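Serine protease pet (Escherichia coli, PDB 4OM9) is a secreted serine protease and autotransporter enterotoxin of enteroaggregative strains, probably cleaving alpha-fodrin of the host cell. Local coordinates at residues M3-A8 / T155-I160; D12-A17 / A168-A173; A17-V22 / P48-A53; G26-K31 / A44-D49; I160-T165 / V541-R546. All blocks are in the same frame, centred on the assembly; numbering follows the deposited sequence.

Interaction 1. Residues M3-A8 / T155-I160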
# COMPACT_ATOMS: atom_id res chain seq x y z
N MET A 3 -6.64 -19.24 27.71
CA MET A 3 -6.40 -17.83 27.42
C MET A 3 -7.28 -16.89 28.25
O MET A 3 -8.50 -17.06 28.35
CB MET A 3 -6.64 -17.54 25.93
CG MET A 3 -5.41 -17.69 25.03
SD MET A 3 -5.83 -17.75 23.26
CE MET A 3 -6.85 -19.23 23.18
N ASP A 4 -6.66 -15.87 28.84
CA ASP A 4 -7.39 -14.89 29.62
C ASP A 4 -7.70 -13.63 28.80
O ASP A 4 -6.80 -12.87 28.44
CB ASP A 4 -6.60 -14.54 30.88
CG ASP A 4 -7.27 -13.48 31.72
OD1 ASP A 4 -8.47 -13.16 31.51
OD2 ASP A 4 -6.59 -12.95 32.62
N ILE A 5 -8.98 -13.40 28.53
CA ILE A 5 -9.39 -12.26 27.73
C ILE A 5 -10.05 -11.16 28.55
O ILE A 5 -10.86 -10.40 28.04
CB ILE A 5 -10.32 -12.71 26.58
CG1 ILE A 5 -11.63 -13.30 27.12
CG2 ILE A 5 -9.61 -13.73 25.70
CD1 ILE A 5 -12.73 -13.48 26.07
N SER A 6 -9.69 -11.06 29.83
CA SER A 6 -10.24 -10.03 30.70
C SER A 6 -9.64 -8.68 30.33
O SER A 6 -10.30 -7.65 30.40
CB SER A 6 -10.00 -10.34 32.19
OG SER A 6 -8.62 -10.40 32.51
N LYS A 7 -8.38 -8.70 29.94
CA LYS A 7 -7.71 -7.50 29.49
C LYS A 7 -7.62 -7.50 27.97
O LYS A 7 -8.11 -6.59 27.30
CB LYS A 7 -6.31 -7.38 30.08
CG LYS A 7 -6.28 -6.92 31.54
CD LYS A 7 -6.52 -8.06 32.49
CE LYS A 7 -6.37 -7.63 33.95
NZ LYS A 7 -4.99 -7.15 34.28
N ALA A 8 -7.00 -8.55 27.43
CA ALA A 8 -6.70 -8.63 26.01
C ALA A 8 -7.88 -9.15 25.23
O ALA A 8 -8.71 -9.88 25.74
CB ALA A 8 -5.49 -9.52 25.78
N THR A 155 -8.90 -25.35 23.49
CA THR A 155 -8.84 -23.91 23.49
C THR A 155 -9.98 -23.28 24.28
O THR A 155 -11.14 -23.66 24.15
CB THR A 155 -8.84 -23.38 22.03
OG1 THR A 155 -7.60 -23.73 21.42
CG2 THR A 155 -9.00 -21.86 21.99
N THR A 156 -9.61 -22.31 25.10
CA THR A 156 -10.56 -21.65 25.99
C THR A 156 -10.24 -20.18 26.08
O THR A 156 -9.06 -19.80 26.13
CB THR A 156 -10.52 -22.26 27.42
OG1 THR A 156 -10.66 -23.68 27.34
CG2 THR A 156 -11.65 -21.70 28.27
N PHE A 157 -11.29 -19.36 26.12
CA PHE A 157 -11.18 -17.90 26.27
C PHE A 157 -11.95 -17.47 27.52
O PHE A 157 -13.17 -17.41 27.48
CB PHE A 157 -11.74 -17.16 25.04
CG PHE A 157 -11.07 -17.50 23.74
CD1 PHE A 157 -9.91 -16.84 23.35
CD2 PHE A 157 -11.60 -18.46 22.90
CE1 PHE A 157 -9.29 -17.15 22.13
CE2 PHE A 157 -10.99 -18.78 21.68
CZ PHE A 157 -9.83 -18.13 21.30
N SER A 158 -11.23 -17.18 28.61
CA SER A 158 -11.83 -16.84 29.91
C SER A 158 -13.12 -17.59 30.18
O SER A 158 -14.19 -16.98 30.28
CB SER A 158 -12.11 -15.34 30.01
OG SER A 158 -10.91 -14.61 30.18
N GLY A 159 -13.04 -18.91 30.24
CA GLY A 159 -14.20 -19.69 30.60
C GLY A 159 -15.19 -19.92 29.48
O GLY A 159 -16.24 -20.50 29.69
N ILE A 160 -14.86 -19.45 28.28
CA ILE A 160 -15.61 -19.87 27.10
C ILE A 160 -14.90 -21.09 26.52
O ILE A 160 -13.75 -20.99 26.08
CB ILE A 160 -15.72 -18.77 26.04
CG1 ILE A 160 -16.59 -17.61 26.55
CG2 ILE A 160 -16.30 -19.33 24.76
CD1 ILE A 160 -16.78 -16.50 25.53
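Met3 and Phe157 lie side by side, their side chains pointing the same way and the methionine tail reaching the CE1 corner of the ring. The fit is close, with Met3 CE 3.4 Å from Phe157 CE1. Met3 SD stands 4.7 Å from the ring centroid and 53° off the ring normal, an oblique Met-aromatic contact. A bend at chi3 (-62°) sends the Met3 methyl to the ring and also to Thr155 CG2. Ile5 approaches differently, its CG2 meeting the ring edge near the plane, 3.9 Å from Phe157 CD1. Helix 10-17 completes this buried side: Ala10 touches both Ile5 and Phe157.

Phe157 to Ile160 form a type I' turn, closing a two-stranded hairpin, and residues 3-6 run beside its first arm in roughly the same direction. Backbone bonds from Met3 N to Thr156 O and from Ser158 N to Met3 O join them; the second is 2.7 Å long and nearly straight at 175°.

Toward solvent the contact thins out and becomes polar. At the exposed turn, Ser158 OG accepts from Ile5 N at 2.8 Å. Close by, Asp4 OD1 makes an Asx turn, accepting from Ser6 N at 3.0 Å and from Ser6 OG at 2.9 Å, both on the same face of the carboxylate, while Asp4 OD2 forms a salt bridge with Lys236.

Interaction 2. Residues D12-A17 / A168-A173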
# COMPACT_ATOMS: atom_id res chain seq x y z
N ASP A 12 -6.34 -11.29 19.83
CA ASP A 12 -4.96 -10.85 20.02
C ASP A 12 -3.96 -12.01 20.18
O ASP A 12 -2.86 -11.96 19.63
CB ASP A 12 -4.88 -9.92 21.24
CG ASP A 12 -5.55 -8.58 20.99
OD1 ASP A 12 -5.66 -8.19 19.81
OD2 ASP A 12 -5.95 -7.91 21.97
N TYR A 13 -4.35 -13.04 20.93
CA TYR A 13 -3.49 -14.20 21.08
C TYR A 13 -3.27 -14.90 19.75
O TYR A 13 -2.20 -15.41 19.47
CB TYR A 13 -4.07 -15.18 22.09
CG TYR A 13 -4.12 -14.68 23.52
CD1 TYR A 13 -3.03 -14.82 24.37
CD2 TYR A 13 -5.27 -14.07 24.02
CE1 TYR A 13 -3.07 -14.36 25.68
CE2 TYR A 13 -5.33 -13.60 25.32
CZ TYR A 13 -4.22 -13.75 26.16
OH TYR A 13 -4.27 -13.29 27.46
N LEU A 14 -4.32 -14.92 18.93
CA LEU A 14 -4.31 -15.57 17.62
C LEU A 14 -3.48 -14.78 16.61
O LEU A 14 -2.71 -15.36 15.85
CB LEU A 14 -5.73 -15.71 17.11
CG LEU A 14 -6.57 -16.92 17.52
CD1 LEU A 14 -6.27 -17.38 18.90
CD2 LEU A 14 -8.03 -16.60 17.40
N ASP A 15 -3.66 -13.46 16.61
CA ASP A 15 -2.90 -12.58 15.72
C ASP A 15 -1.40 -12.79 15.92
O ASP A 15 -0.63 -12.84 14.95
CB ASP A 15 -3.25 -11.10 15.95
CG ASP A 15 -4.37 -10.58 15.04
OD1 ASP A 15 -4.81 -11.30 14.13
OD2 ASP A 15 -4.82 -9.42 15.26
N LEU A 16 -0.99 -12.92 17.18
CA LEU A 16 0.42 -13.06 17.51
C LEU A 16 0.96 -14.39 17.00
O LEU A 16 2.06 -14.44 16.46
CB LEU A 16 0.65 -12.94 19.02
CG LEU A 16 2.06 -13.15 19.56
CD1 LEU A 16 3.10 -12.31 18.83
CD2 LEU A 16 2.09 -12.84 21.05
N ALA A 17 0.20 -15.47 17.20
CA ALA A 17 0.68 -16.80 16.85
C ALA A 17 0.74 -16.95 15.34
O ALA A 17 1.56 -17.68 14.83
CB ALA A 17 -0.21 -17.89 17.45
N ALA A 168 -6.10 -25.13 13.32
CA ALA A 168 -5.11 -24.20 12.80
C ALA A 168 -5.57 -22.74 12.96
O ALA A 168 -4.76 -21.87 13.30
CB ALA A 168 -4.82 -24.52 11.30
N ASP A 169 -6.85 -22.48 12.72
CA ASP A 169 -7.41 -21.14 12.95
C ASP A 169 -7.14 -20.66 14.40
O ASP A 169 -6.93 -19.48 14.66
CB ASP A 169 -8.91 -21.12 12.70
CG ASP A 169 -9.28 -21.43 11.25
OD1 ASP A 169 -8.52 -21.07 10.33
OD2 ASP A 169 -10.36 -22.03 11.05
N LEU A 170 -7.15 -21.59 15.34
CA LEU A 170 -7.04 -21.23 16.75
C LEU A 170 -5.61 -21.26 17.27
O LEU A 170 -5.38 -21.18 18.47
CB LEU A 170 -7.92 -22.15 17.59
CG LEU A 170 -9.39 -22.02 17.24
CD1 LEU A 170 -10.20 -23.04 18.01
CD2 LEU A 170 -9.85 -20.59 17.57
N LEU A 171 -4.65 -21.40 16.37
CA LEU A 171 -3.26 -21.34 16.78
C LEU A 171 -3.02 -20.09 17.62
O LEU A 171 -3.20 -18.97 17.15
CB LEU A 171 -2.33 -21.37 15.55
CG LEU A 171 -0.86 -21.59 15.89
CD1 LEU A 171 -0.56 -23.07 16.23
CD2 LEU A 171 0.03 -21.08 14.79
N SER A 172 -2.61 -20.28 18.87
CA SER A 172 -2.51 -19.16 19.82
C SER A 172 -1.14 -19.05 20.53
O SER A 172 -0.46 -20.03 20.76
CB SER A 172 -3.63 -19.27 20.85
OG SER A 172 -3.53 -20.47 21.59
N ALA A 173 -0.76 -17.83 20.89
CA ALA A 173 0.59 -17.58 21.37
C ALA A 173 0.65 -17.36 22.87
O ALA A 173 -0.26 -16.78 23.45
CB ALA A 173 1.16 -16.40 20.67
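Ala17 and Ala173 point their methyl groups at one another across the middle of this buried contact, CB to CB 3.8 Å. The backbones come close here, Ala17 CA and Ala173 CA being 4.6 Å apart, and Ala17 CB is 3.2 Å from Leu171 O. The preceding residue, Leu16, adds its branch point, with Leu16 CG 3.6 Å from Ala173 CB. Val150 of strand 143-151 touches Ala17, Leu171 and Ala173 and so extends the apolar patch.

Further out, Leu14 lies against residues 169-172. Its chi2 of 34°, away from a staggered value, brings CD1 to 3.8 Å from Ser172 CB, and its CD2 looks loosely toward Leu170 CD2. Leu171 CG, placed anti to its own backbone N (chi1 -168°), packs on the Ala17 methyl.

The polar edge centres on the carbonyl of Tyr13. Tyr13 O accepts the helical bond from Ala17 N at 3.3 Å and a second bond from Ala173 N at 3.2 Å, the two donors reaching it from opposite faces of the carbonyl plane. The Tyr13 ring turns its edge to the strand, with CD1 3.5 Å from Ala173 O and in plane with it. At its far end Tyr13 OH bonds Thr200 N and Asp4 O, and Ser172 OG is held by Asn201 ND2. The arrangement docks helix 10-17, near the N-terminus, on the start of strand 172-185, part of the second antiparallel sheet of a two-barrel, chymotrypsin-like protease domain, as expected for clan PA.

Interaction 3. Residues A17-V22 / P48-A53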
# COMPACT_ATOMS: atom_id res chain seq x y z
N ALA A 17 0.20 -15.47 17.20
CA ALA A 17 0.68 -16.80 16.85
C ALA A 17 0.74 -16.95 15.34
O ALA A 17 1.56 -17.68 14.83
CB ALA A 17 -0.21 -17.89 17.45
N GLN A 18 -0.11 -16.22 14.64
CA GLN A 18 -0.25 -16.46 13.21
C GLN A 18 0.37 -15.32 12.42
O GLN A 18 0.18 -15.22 11.21
CB GLN A 18 -1.74 -16.67 12.88
CG GLN A 18 -2.33 -17.81 13.73
CD GLN A 18 -3.82 -17.95 13.59
OE1 GLN A 18 -4.38 -17.69 12.52
NE2 GLN A 18 -4.48 -18.37 14.67
N ASN A 19 1.13 -14.48 13.13
CA ASN A 19 1.81 -13.34 12.52
C ASN A 19 0.86 -12.47 11.68
O ASN A 19 1.16 -12.08 10.55
CB ASN A 19 2.98 -13.82 11.66
CG ASN A 19 4.16 -14.31 12.48
OD1 ASN A 19 4.63 -15.43 12.29
ND2 ASN A 19 4.64 -13.49 13.39
N LYS A 20 -0.28 -12.16 12.29
CA LYS A 20 -1.31 -11.33 11.69
C LYS A 20 -1.41 -9.98 12.40
O LYS A 20 -0.92 -9.82 13.51
CB LYS A 20 -2.65 -12.06 11.74
CG LYS A 20 -2.69 -13.38 10.97
CD LYS A 20 -2.87 -13.12 9.49
CE LYS A 20 -2.76 -14.39 8.68
NZ LYS A 20 -2.66 -14.08 7.23
N GLY A 21 -2.03 -9.00 11.74
CA GLY A 21 -2.29 -7.70 12.33
C GLY A 21 -1.04 -6.91 12.65
O GLY A 21 -0.26 -6.62 11.74
N VAL A 22 -0.83 -6.57 13.93
CA VAL A 22 0.37 -5.83 14.31
C VAL A 22 1.58 -6.72 14.54
O VAL A 22 2.67 -6.21 14.81
CB VAL A 22 0.17 -4.99 15.60
CG1 VAL A 22 -0.89 -3.87 15.39
CG2 VAL A 22 -0.12 -5.89 16.81
N PRO A 48 8.63 -12.87 16.69
CA PRO A 48 9.14 -14.07 16.01
C PRO A 48 8.42 -14.34 14.71
O PRO A 48 7.31 -13.85 14.49
CB PRO A 48 8.86 -15.21 17.01
CG PRO A 48 8.70 -14.51 18.35
CD PRO A 48 8.10 -13.16 18.04
N ASP A 49 9.05 -15.12 13.83
CA ASP A 49 8.35 -15.70 12.70
C ASP A 49 7.91 -17.09 13.15
O ASP A 49 8.73 -17.98 13.36
CB ASP A 49 9.25 -15.77 11.46
CG ASP A 49 8.53 -16.33 10.22
OD1 ASP A 49 7.67 -17.22 10.36
OD2 ASP A 49 8.84 -15.86 9.11
N PHE A 50 6.61 -17.26 13.30
CA PHE A 50 6.08 -18.55 13.71
C PHE A 50 5.73 -19.51 12.56
O PHE A 50 5.03 -20.51 12.79
CB PHE A 50 4.85 -18.35 14.56
CG PHE A 50 5.11 -17.60 15.83
CD1 PHE A 50 6.00 -18.10 16.76
CD2 PHE A 50 4.46 -16.39 16.09
CE1 PHE A 50 6.25 -17.42 17.93
CE2 PHE A 50 4.70 -15.71 17.27
CZ PHE A 50 5.59 -16.22 18.20
N SER A 51 6.21 -19.26 11.35
CA SER A 51 5.79 -20.13 10.25
C SER A 51 6.44 -21.53 10.26
O SER A 51 6.03 -22.38 9.49
CB SER A 51 6.03 -19.45 8.90
OG SER A 51 7.38 -19.03 8.77
N SER A 52 7.40 -21.80 11.14
CA SER A 52 7.97 -23.16 11.23
C SER A 52 7.07 -24.12 12.03
O SER A 52 7.26 -25.36 12.01
CB SER A 52 9.36 -23.13 11.86
OG SER A 52 10.20 -22.22 11.16
N ALA A 53 6.08 -23.57 12.73
CA ALA A 53 5.11 -24.36 13.47
C ALA A 53 4.19 -25.14 12.52
O ALA A 53 3.78 -24.63 11.48
CB ALA A 53 4.26 -23.46 14.41
O HOH W 1 1.95 -19.19 12.24
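A side-chain amide bridging two backbone groups ties the exit of helix 10-17 to the loop that leads into strand 60-63: Asn19 spans Pro48 and Phe50. Gln18 is the first residue to leave helical geometry, and Asn19 directs its side chain at the loop, with CG anti to its carbonyl carbon (chi1 -73°) and thereby near both Pro48 O and Phe50 N. Phe50 N donates to Asn19 OD1 at 2.9 Å, in the plane of the amide carbonyl and on a lone pair, with an N-H...O angle of 160°. In return Asn19 ND2 donates to Pro48 O, also at 2.9 Å, and a further bond links ND2 to Phe23 O.

Next to this bridge the Phe50 ring fits against the helix end. Phe50 CD2 lies 3.4 Å from Ala17 O. The Asn19 amide and the Phe50 ring are nearly parallel, their planes 16° apart, although the two side chains cross at about a right angle. Pro48 CB lies over one ring face, offset toward the rim, 3.5 Å above the plane, and Phe148 and Val150 of strand 143-151 join the apolar surroundings. A water donates to Ala17 O at 3.0 Å and, weakly, to Phe50 O.

Because OD1 takes an N-H while ND2 serves two carbonyl oxygens, the rotation of the Asn19 amide is fixed: turning it over would set oxygen against oxygen and N-H against N-H.

Interaction 4. Residues G26-K31 / A44-D49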
# COMPACT_ATOMS: atom_id res chain seq x y z
N GLY A 26 9.26 -9.68 12.85
CA GLY A 26 10.29 -8.66 12.97
C GLY A 26 9.80 -7.33 13.54
O GLY A 26 10.60 -6.42 13.77
N SER A 27 8.49 -7.20 13.75
CA SER A 27 7.92 -5.98 14.31
C SER A 27 8.47 -5.71 15.71
O SER A 27 8.34 -6.54 16.61
CB SER A 27 6.39 -6.05 14.38
OG SER A 27 5.82 -6.10 13.09
N THR A 28 9.07 -4.54 15.89
CA THR A 28 9.55 -4.13 17.20
C THR A 28 8.56 -3.17 17.86
O THR A 28 7.71 -2.59 17.18
CB THR A 28 10.92 -3.46 17.10
OG1 THR A 28 10.79 -2.26 16.32
CG2 THR A 28 11.93 -4.38 16.44
N HIS A 29 8.68 -3.01 19.19
CA HIS A 29 7.93 -2.01 19.95
C HIS A 29 6.43 -2.16 19.79
O HIS A 29 5.72 -1.18 19.59
CB HIS A 29 8.34 -0.59 19.53
CG HIS A 29 9.68 -0.18 20.05
ND1 HIS A 29 10.48 -1.02 20.79
CD2 HIS A 29 10.36 0.99 19.93
CE1 HIS A 29 11.59 -0.39 21.11
NE2 HIS A 29 11.55 0.83 20.61
N VAL A 30 5.95 -3.39 19.86
CA VAL A 30 4.55 -3.68 19.66
C VAL A 30 3.78 -3.49 20.95
O VAL A 30 4.18 -4.00 22.00
CB VAL A 30 4.34 -5.13 19.12
CG1 VAL A 30 2.87 -5.42 18.87
CG2 VAL A 30 5.16 -5.36 17.86
N LYS A 31 2.67 -2.77 20.89
CA LYS A 31 1.77 -2.70 22.03
C LYS A 31 0.33 -2.91 21.55
O LYS A 31 0.01 -2.66 20.39
CB LYS A 31 1.92 -1.37 22.78
CG LYS A 31 1.34 -0.15 22.08
CD LYS A 31 1.24 1.03 23.04
CE LYS A 31 2.16 2.18 22.66
NZ LYS A 31 3.60 1.79 22.68
N ALA A 44 10.77 -5.49 24.31
CA ALA A 44 11.55 -4.85 23.26
C ALA A 44 12.33 -5.88 22.47
O ALA A 44 13.54 -6.01 22.62
CB ALA A 44 12.49 -3.81 23.85
N LEU A 45 11.61 -6.63 21.64
CA LEU A 45 12.20 -7.61 20.74
C LEU A 45 11.42 -7.61 19.44
O LEU A 45 10.28 -7.16 19.42
CB LEU A 45 12.18 -9.01 21.36
CG LEU A 45 12.87 -9.28 22.70
CD1 LEU A 45 12.57 -10.69 23.13
CD2 LEU A 45 14.38 -9.07 22.61
N PRO A 46 12.01 -8.11 18.34
CA PRO A 46 11.19 -8.31 17.15
C PRO A 46 10.21 -9.45 17.38
O PRO A 46 10.53 -10.38 18.12
CB PRO A 46 12.20 -8.69 16.06
CG PRO A 46 13.54 -8.29 16.61
CD PRO A 46 13.43 -8.43 18.09
N VAL A 47 9.03 -9.37 16.78
CA VAL A 47 8.10 -10.50 16.82
C VAL A 47 8.72 -11.68 16.09
O VAL A 47 9.28 -11.53 15.01
CB VAL A 47 6.74 -10.14 16.17
CG1 VAL A 47 5.81 -11.34 16.15
CG2 VAL A 47 6.09 -8.98 16.92
N PRO A 48 8.63 -12.87 16.69
CA PRO A 48 9.14 -14.07 16.01
C PRO A 48 8.42 -14.34 14.71
O PRO A 48 7.31 -13.85 14.49
CB PRO A 48 8.86 -15.21 17.01
CG PRO A 48 8.70 -14.51 18.35
CD PRO A 48 8.10 -13.16 18.04
N ASP A 49 9.05 -15.12 13.83
CA ASP A 49 8.35 -15.70 12.70
C ASP A 49 7.91 -17.09 13.15
O ASP A 49 8.73 -17.98 13.36
CB ASP A 49 9.25 -15.77 11.46
CG ASP A 49 8.53 -16.33 10.22
OD1 ASP A 49 7.67 -17.22 10.36
OD2 ASP A 49 8.84 -15.86 9.11
O HOH W 2 7.58 -6.30 20.58
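The side chain of Val47 meets the other segment mainly through its CG2 methyl. With CG1 anti to the backbone N (chi1 177°), the CG2 branch lies beside that nitrogen and comes within 3.3 Å of Ser27 O. The same methyl meets Val30 CG2 at 3.9 Å, the two valine side chains crossing at about a right angle, and it also touches Ser27 CB. Ser27 OG turns elsewhere, bonding the carbonyl of Gln24.

Two backbone bonds set the antiparallel run of the segments: Gly26 N to Val47 O at 2.8 Å, and Val47 N to Ser27 O at 2.9 Å. They lie at the base of the excursion that carries the short strands 31-32 and 40-41; just outside those strands Val30 bonds Phe42 through the backbone.

On the more exposed side, Thr28 has OG1 between the backbone N and the carbonyl carbon (chi1 63°), which leaves CG2 to face Pro46, 4.1 Å from Pro46 CA. The proline rests its CB 3.6 Å from Gly26 O. A water donates to Leu45 O at 3.1 Å and accepts weakly from Val30 N.

Interaction 5. Residues I160-T165 / V541-R546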
# COMPACT_ATOMS: atom_id res chain seq x y z
N ILE A 160 -14.86 -19.45 28.28
CA ILE A 160 -15.61 -19.87 27.10
C ILE A 160 -14.90 -21.09 26.52
O ILE A 160 -13.75 -20.99 26.08
CB ILE A 160 -15.72 -18.77 26.04
CG1 ILE A 160 -16.59 -17.61 26.55
CG2 ILE A 160 -16.30 -19.33 24.76
CD1 ILE A 160 -16.78 -16.50 25.53
N LYS A 161 -15.57 -22.23 26.56
CA LYS A 161 -14.99 -23.48 26.09
C LYS A 161 -15.39 -23.74 24.65
O LYS A 161 -16.56 -23.99 24.35
CB LYS A 161 -15.41 -24.64 26.98
CG LYS A 161 -15.43 -24.29 28.46
CD LYS A 161 -15.86 -25.45 29.34
CE LYS A 161 -14.67 -26.33 29.71
NZ LYS A 161 -15.00 -27.32 30.78
N THR A 162 -14.41 -23.68 23.76
CA THR A 162 -14.60 -23.99 22.35
C THR A 162 -14.67 -25.49 22.11
O THR A 162 -15.27 -25.94 21.14
CB THR A 162 -13.47 -23.42 21.50
OG1 THR A 162 -12.33 -24.29 21.61
CG2 THR A 162 -13.09 -22.04 21.99
N SER A 163 -14.04 -26.23 23.01
CA SER A 163 -13.87 -27.68 22.89
C SER A 163 -13.13 -28.02 21.60
O SER A 163 -13.29 -29.11 21.06
CB SER A 163 -15.22 -28.40 22.95
OG SER A 163 -15.64 -28.56 24.29
N GLN A 164 -12.32 -27.08 21.13
CA GLN A 164 -11.58 -27.30 19.90
C GLN A 164 -10.12 -27.58 20.19
O GLN A 164 -9.46 -26.80 20.87
CB GLN A 164 -11.71 -26.10 18.96
CG GLN A 164 -13.13 -25.73 18.54
CD GLN A 164 -13.83 -26.82 17.78
OE1 GLN A 164 -13.33 -27.32 16.76
NE2 GLN A 164 -15.00 -27.23 18.27
N THR A 165 -9.61 -28.69 19.67
CA THR A 165 -8.18 -28.98 19.78
C THR A 165 -7.59 -29.17 18.39
O THR A 165 -8.26 -29.66 17.49
CB THR A 165 -7.91 -30.22 20.66
OG1 THR A 165 -8.81 -30.23 21.77
CG2 THR A 165 -6.50 -30.19 21.20
N VAL A 541 -25.33 -22.18 22.59
CA VAL A 541 -24.81 -21.10 21.75
C VAL A 541 -23.40 -21.39 21.24
O VAL A 541 -22.54 -21.89 21.97
CB VAL A 541 -24.79 -19.75 22.51
CG1 VAL A 541 -24.43 -18.62 21.55
CG2 VAL A 541 -26.13 -19.47 23.18
N ASP A 542 -23.18 -21.09 19.96
CA ASP A 542 -21.88 -21.23 19.30
C ASP A 542 -20.82 -20.46 20.07
O ASP A 542 -21.02 -19.29 20.42
CB ASP A 542 -21.97 -20.72 17.86
CG ASP A 542 -20.82 -21.18 17.00
OD1 ASP A 542 -19.71 -21.41 17.52
OD2 ASP A 542 -21.04 -21.31 15.78
N TRP A 543 -19.70 -21.11 20.33
CA TRP A 543 -18.62 -20.47 21.08
C TRP A 543 -18.09 -19.26 20.31
O TRP A 543 -17.62 -18.29 20.91
CB TRP A 543 -17.50 -21.47 21.37
CG TRP A 543 -16.82 -22.06 20.15
CD1 TRP A 543 -17.15 -23.22 19.51
CD2 TRP A 543 -15.70 -21.52 19.43
NE1 TRP A 543 -16.30 -23.45 18.46
CE2 TRP A 543 -15.40 -22.43 18.39
CE3 TRP A 543 -14.92 -20.38 19.58
CZ2 TRP A 543 -14.35 -22.22 17.50
CZ3 TRP A 543 -13.87 -20.17 18.69
CH2 TRP A 543 -13.60 -21.09 17.67
N VAL A 544 -18.17 -19.33 18.99
CA VAL A 544 -17.84 -18.20 18.13
C VAL A 544 -18.73 -17.00 18.45
O VAL A 544 -18.24 -15.88 18.63
CB VAL A 544 -17.98 -18.60 16.65
CG1 VAL A 544 -17.89 -17.38 15.73
CG2 VAL A 544 -16.91 -19.62 16.30
N THR A 545 -20.03 -17.25 18.52
CA THR A 545 -21.00 -16.24 18.94
C THR A 545 -20.71 -15.76 20.37
O THR A 545 -20.84 -14.58 20.69
CB THR A 545 -22.46 -16.80 18.87
OG1 THR A 545 -22.78 -17.15 17.51
CG2 THR A 545 -23.48 -15.78 19.38
N ARG A 546 -20.30 -16.69 21.23
CA ARG A 546 -20.09 -16.36 22.65
C ARG A 546 -18.92 -15.40 22.82
O ARG A 546 -18.98 -14.47 23.64
CB ARG A 546 -19.86 -17.63 23.48
CG ARG A 546 -21.09 -18.50 23.62
CD ARG A 546 -20.94 -19.47 24.80
NE ARG A 546 -21.86 -20.60 24.65
CZ ARG A 546 -22.15 -21.48 25.60
NH1 ARG A 546 -21.62 -21.38 26.81
NH2 ARG A 546 -23.00 -22.46 25.32
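Thr162 OG1, whose residue sets its carbons over the Trp543 face, accepts from Gln164 N at 2.8 Å, an ST turn, and is also hydrogen-bonded to Thr155 O. In taking the crowded position between the backbone N and the carbonyl carbon (chi1 79°), OG1 leaves the threonine carbons to face the indole. Thr162 CB stands 3.7 Å from the centroid of the five-membered ring and 17° off its normal, a CH-pi contact over the face, and CG2 reaches the six-membered ring, 3.5 Å from Trp543 CE3. Val544 CG2 covers the opposite face.

Gln164, bent at chi2 (-61°), crosses the indole at about a right angle, its CG 3.9 Å from Trp543 CZ2. Its amide, turned nearly parallel to the ring, is secured by the bond from Gln164 NE2 to Thr162 O at 3.2 Å. At the other end Ile160 CD1 touches the helix backbone, 3.5 Å from Arg546 O.

Helix 543-550, in the excursion between strands 514-520 and 576-583 of the beta-helix, starts at the N-cap Asp542, whose OD1 accepts from Val544 N; its OD2 pairs with Arg527. Arg546 NE folds back to Val541 O at 3.1 Å.

Each segment thus satisfies these polar groups locally or with other neighbours, and the joint between the protease-side hairpin and helix 543-550 rests on dispersion and CH-pi contact against a tryptophan held on both faces.

Overall arrangement
The contacts form a connected row across one flank of the protease region, with interaction 2 at its middle. Interactions 1 and 5 share Ile160 and the small hairpin, their centres 11 Å apart; Phe157 CE2 meets Thr162 CG2 at 3.9 Å. Interaction 1 touches interaction 2 where Met3 SD lies 3.3 Å from Tyr13 CB. Leu170 of interaction 2 also packs on Trp543 of interaction 5. Interactions 2 and 3, whose centres are 8 Å apart, meet at Ala17, and Gln18 NE2 reaches Asp169 O at 2.7 Å. Interaction 4 shares Pro48 and Asp49 with interaction 3 and touches interaction 2, Leu16 CD1 to Val47 CG1 3.9 Å, but stays about 20 Å, nearest atoms, from interaction 5.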